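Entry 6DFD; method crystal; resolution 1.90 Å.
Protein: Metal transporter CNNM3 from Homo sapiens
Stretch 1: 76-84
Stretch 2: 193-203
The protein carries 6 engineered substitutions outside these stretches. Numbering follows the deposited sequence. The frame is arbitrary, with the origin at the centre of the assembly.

Stretch 1 76-84: HLLKHPSVN
Stretch 2, residues 193-203: KVTRLQYLNAL

One backbone hydrogen bond ties these two stretches together: Lys193 N donates to Val83 O at 2.8 Å, with an N-H...O angle of 164°. Beside it, Val83 CA lies 3.3 Å from Lys193 O in a CA-H...O contact, so the two backbones touch through both the backbone N and the backbone O of Lys193. The CA atoms of Val83 and Lys193 are 4.8 Å apart.

Residues 76-78 are helical, continuing a helix that begins earlier in the chain. Residues 81-83 have helical phi/psi without regular bonds, and Asn84 is extended (-97/110). Asn84 ND2 donates to Leu78 O (2.9 Å) and His80 O (3.1 Å), bracing the turn.

Stretch 2 runs as strand through Thr195, then helix from Arg196. Thr195 (chi1 p) is the N-cap: Gln198 N donates to Thr195 OG1 at 3.1 Å. Thr195 N returns a bond to Gln198 OE1 at 2.9 Å. This holds Gln198 (m, t, chi3 -35°) with NE2 2.9 Å from Ser82 OG; Ser82 is chi1 p.

Apolar side chains pack alongside. Leu77 (t, p) points toward stretch 2. Its CD2 lies 4.0 Å from Val194 CG1 and 4.2 Å from Ala202 CB. Val83 and Val194 are both t, with Val83 CG1 4.1 Å from Val194 CG2. The Leu77 and Ala202 CA atoms are 7.2 Å apart.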

# COMPACT_ATOMS: atom_id res chain seq x y z
N HIS A 76 -16.60 -13.10 -17.80
CA HIS A 76 -17.52 -14.11 -17.29
C HIS A 76 -17.20 -14.49 -15.84
O HIS A 76 -18.11 -14.68 -15.03
CB HIS A 76 -17.48 -15.34 -18.20
CG HIS A 76 -18.43 -16.42 -17.81
ND1 HIS A 76 -18.02 -17.69 -17.47
CD2 HIS A 76 -19.79 -16.43 -17.73
CE1 HIS A 76 -19.08 -18.43 -17.19
NE2 HIS A 76 -20.16 -17.69 -17.34
N LEU A 77 -15.92 -14.61 -15.50
CA LEU A 77 -15.54 -14.95 -14.13
C LEU A 77 -15.96 -13.85 -13.17
O LEU A 77 -16.50 -14.12 -12.09
CB LEU A 77 -14.03 -15.19 -14.05
CG LEU A 77 -13.43 -15.32 -12.65
CD1 LEU A 77 -13.98 -16.55 -11.95
CD2 LEU A 77 -11.91 -15.38 -12.72
N LEU A 78 -15.68 -12.60 -13.53
CA LEU A 78 -15.99 -11.48 -12.65
C LEU A 78 -17.48 -11.33 -12.41
O LEU A 78 -17.88 -10.66 -11.45
CB LEU A 78 -15.43 -10.19 -13.24
CG LEU A 78 -13.91 -10.10 -13.32
CD1 LEU A 78 -13.53 -8.83 -14.03
CD2 LEU A 78 -13.26 -10.14 -11.95
N LYS A 79 -18.31 -11.92 -13.26
CA LYS A 79 -19.75 -11.85 -13.11
C LYS A 79 -20.30 -12.94 -12.20
O LYS A 79 -21.49 -12.91 -11.87
CB LYS A 79 -20.44 -11.97 -14.48
CG LYS A 79 -20.31 -10.74 -15.37
CD LYS A 79 -21.08 -10.96 -16.66
CE LYS A 79 -21.02 -9.76 -17.59
NZ LYS A 79 -21.45 -10.15 -18.96
N HIS A 80 -19.48 -13.90 -11.78
CA HIS A 80 -20.00 -14.98 -10.96
C HIS A 80 -20.33 -14.48 -9.56
O HIS A 80 -19.58 -13.68 -8.98
CB HIS A 80 -19.00 -16.13 -10.88
CG HIS A 80 -19.59 -17.39 -10.31
ND1 HIS A 80 -19.90 -17.52 -8.98
CD2 HIS A 80 -19.94 -18.55 -10.90
CE1 HIS A 80 -20.42 -18.72 -8.77
NE2 HIS A 80 -20.45 -19.36 -9.92
N PRO A 81 -21.45 -14.93 -8.97
CA PRO A 81 -21.82 -14.42 -7.64
C PRO A 81 -20.75 -14.59 -6.58
O PRO A 81 -20.56 -13.68 -5.76
CB PRO A 81 -23.08 -15.23 -7.30
CG PRO A 81 -23.67 -15.58 -8.62
CD PRO A 81 -22.51 -15.78 -9.55
N SER A 82 -20.04 -15.73 -6.55
CA SER A 82 -19.07 -15.97 -5.48
C SER A 82 -17.86 -15.04 -5.58
O SER A 82 -17.16 -14.86 -4.58
CB SER A 82 -18.61 -17.43 -5.51
OG SER A 82 -17.85 -17.70 -6.66
N VAL A 83 -17.62 -14.44 -6.75
CA VAL A 83 -16.49 -13.54 -6.92
C VAL A 83 -16.82 -12.14 -6.42
O VAL A 83 -15.91 -11.36 -6.11
CB VAL A 83 -16.09 -13.54 -8.41
CG1 VAL A 83 -15.05 -12.46 -8.72
CG2 VAL A 83 -15.57 -14.91 -8.79
N ASN A 84 -18.09 -11.82 -6.31
CA ASN A 84 -18.54 -10.51 -5.87
C ASN A 84 -18.85 -10.61 -4.39
O ASN A 84 -19.82 -11.26 -4.00
CB ASN A 84 -19.75 -10.07 -6.68
CG ASN A 84 -19.37 -9.67 -8.08
OD1 ASN A 84 -19.03 -8.51 -8.33
ND2 ASN A 84 -19.39 -10.63 -9.01
N LYS A 193 -13.20 -11.06 -5.51
CA LYS A 193 -12.40 -12.09 -4.86
C LYS A 193 -12.27 -13.28 -5.78
O LYS A 193 -13.27 -13.93 -6.12
CB LYS A 193 -13.02 -12.53 -3.54
CG LYS A 193 -12.18 -13.53 -2.76
CD LYS A 193 -12.97 -14.15 -1.61
CE LYS A 193 -12.06 -14.68 -0.51
NZ LYS A 193 -12.83 -15.22 0.66
N VAL A 194 -11.04 -13.61 -6.17
CA VAL A 194 -10.77 -14.73 -7.06
C VAL A 194 -9.86 -15.70 -6.34
O VAL A 194 -8.73 -15.35 -5.97
CB VAL A 194 -10.14 -14.27 -8.38
CG1 VAL A 194 -9.80 -15.48 -9.27
CG2 VAL A 194 -11.08 -13.33 -9.09
N THR A 195 -10.35 -16.92 -6.13
CA THR A 195 -9.54 -17.94 -5.50
C THR A 195 -8.62 -18.60 -6.52
O THR A 195 -8.82 -18.50 -7.74
CB THR A 195 -10.40 -19.02 -4.83
OG1 THR A 195 -11.07 -19.79 -5.83
CG2 THR A 195 -11.43 -18.39 -3.89
N ARG A 196 -7.60 -19.27 -6.01
CA ARG A 196 -6.68 -19.99 -6.88
C ARG A 196 -7.42 -21.02 -7.72
O ARG A 196 -7.15 -21.16 -8.92
CB ARG A 196 -5.59 -20.65 -6.04
CG ARG A 196 -4.57 -21.43 -6.86
CD ARG A 196 -3.35 -21.80 -6.02
NE ARG A 196 -3.72 -22.28 -4.69
CZ ARG A 196 -2.86 -22.72 -3.78
NH1 ARG A 196 -1.56 -22.75 -4.05
NH2 ARG A 196 -3.30 -23.13 -2.59
N LEU A 197 -8.37 -21.74 -7.12
CA LEU A 197 -9.11 -22.74 -7.88
C LEU A 197 -9.97 -22.09 -8.96
O LEU A 197 -10.08 -22.60 -10.07
CB LEU A 197 -9.98 -23.59 -6.95
CG LEU A 197 -9.25 -24.66 -6.12
CD1 LEU A 197 -10.24 -25.39 -5.23
CD2 LEU A 197 -8.51 -25.65 -7.01
N GLN A 198 -10.60 -20.95 -8.64
CA GLN A 198 -11.39 -20.26 -9.65
C GLN A 198 -10.50 -19.75 -10.78
O GLN A 198 -10.86 -19.82 -11.96
CB GLN A 198 -12.15 -19.10 -9.02
CG GLN A 198 -13.24 -19.51 -8.06
CD GLN A 198 -13.79 -18.32 -7.29
OE1 GLN A 198 -13.05 -17.39 -6.96
NE2 GLN A 198 -15.09 -18.33 -7.03
N TYR A 199 -9.32 -19.23 -10.43
CA TYR A 199 -8.39 -18.75 -11.44
C TYR A 199 -7.95 -19.88 -12.36
O TYR A 199 -8.06 -19.78 -13.58
CB TYR A 199 -7.18 -18.10 -10.76
CG TYR A 199 -6.10 -17.68 -11.71
CD1 TYR A 199 -6.23 -16.53 -12.49
CD2 TYR A 199 -4.93 -18.42 -11.84
CE1 TYR A 199 -5.24 -16.14 -13.36
CE2 TYR A 199 -3.94 -18.03 -12.71
CZ TYR A 199 -4.09 -16.89 -13.47
OH TYR A 199 -3.10 -16.51 -14.35
N LEU A 200 -7.46 -20.98 -11.78
CA LEU A 200 -6.98 -22.10 -12.59
C LEU A 200 -8.10 -22.70 -13.42
O LEU A 200 -7.88 -23.10 -14.58
CB LEU A 200 -6.35 -23.16 -11.68
CG LEU A 200 -5.17 -22.67 -10.83
CD1 LEU A 200 -4.71 -23.77 -9.88
CD2 LEU A 200 -4.01 -22.19 -11.69
N ASN A 201 -9.31 -22.79 -12.86
CA ASN A 201 -10.45 -23.25 -13.64
C ASN A 201 -10.69 -22.33 -14.83
O ASN A 201 -10.98 -22.79 -15.93
CB ASN A 201 -11.70 -23.31 -12.77
CG ASN A 201 -11.70 -24.51 -11.83
OD1 ASN A 201 -11.18 -25.57 -12.17
ND2 ASN A 201 -12.28 -24.34 -10.65
N ALA A 202 -10.55 -21.02 -14.61
CA ALA A 202 -10.71 -20.07 -15.71
C ALA A 202 -9.61 -20.24 -16.75
O ALA A 202 -9.87 -20.11 -17.95
CB ALA A 202 -10.73 -18.64 -15.16
N LEU A 203 -8.38 -20.52 -16.32
CA LEU A 203 -7.32 -20.78 -17.29
C LEU A 203 -7.66 -21.99 -18.15
O LEU A 203 -7.38 -22.00 -19.35
CB LEU A 203 -5.98 -21.00 -16.60
CG LEU A 203 -5.28 -19.81 -15.94
CD1 LEU A 203 -3.91 -20.26 -15.48
CD2 LEU A 203 -5.17 -18.62 -16.88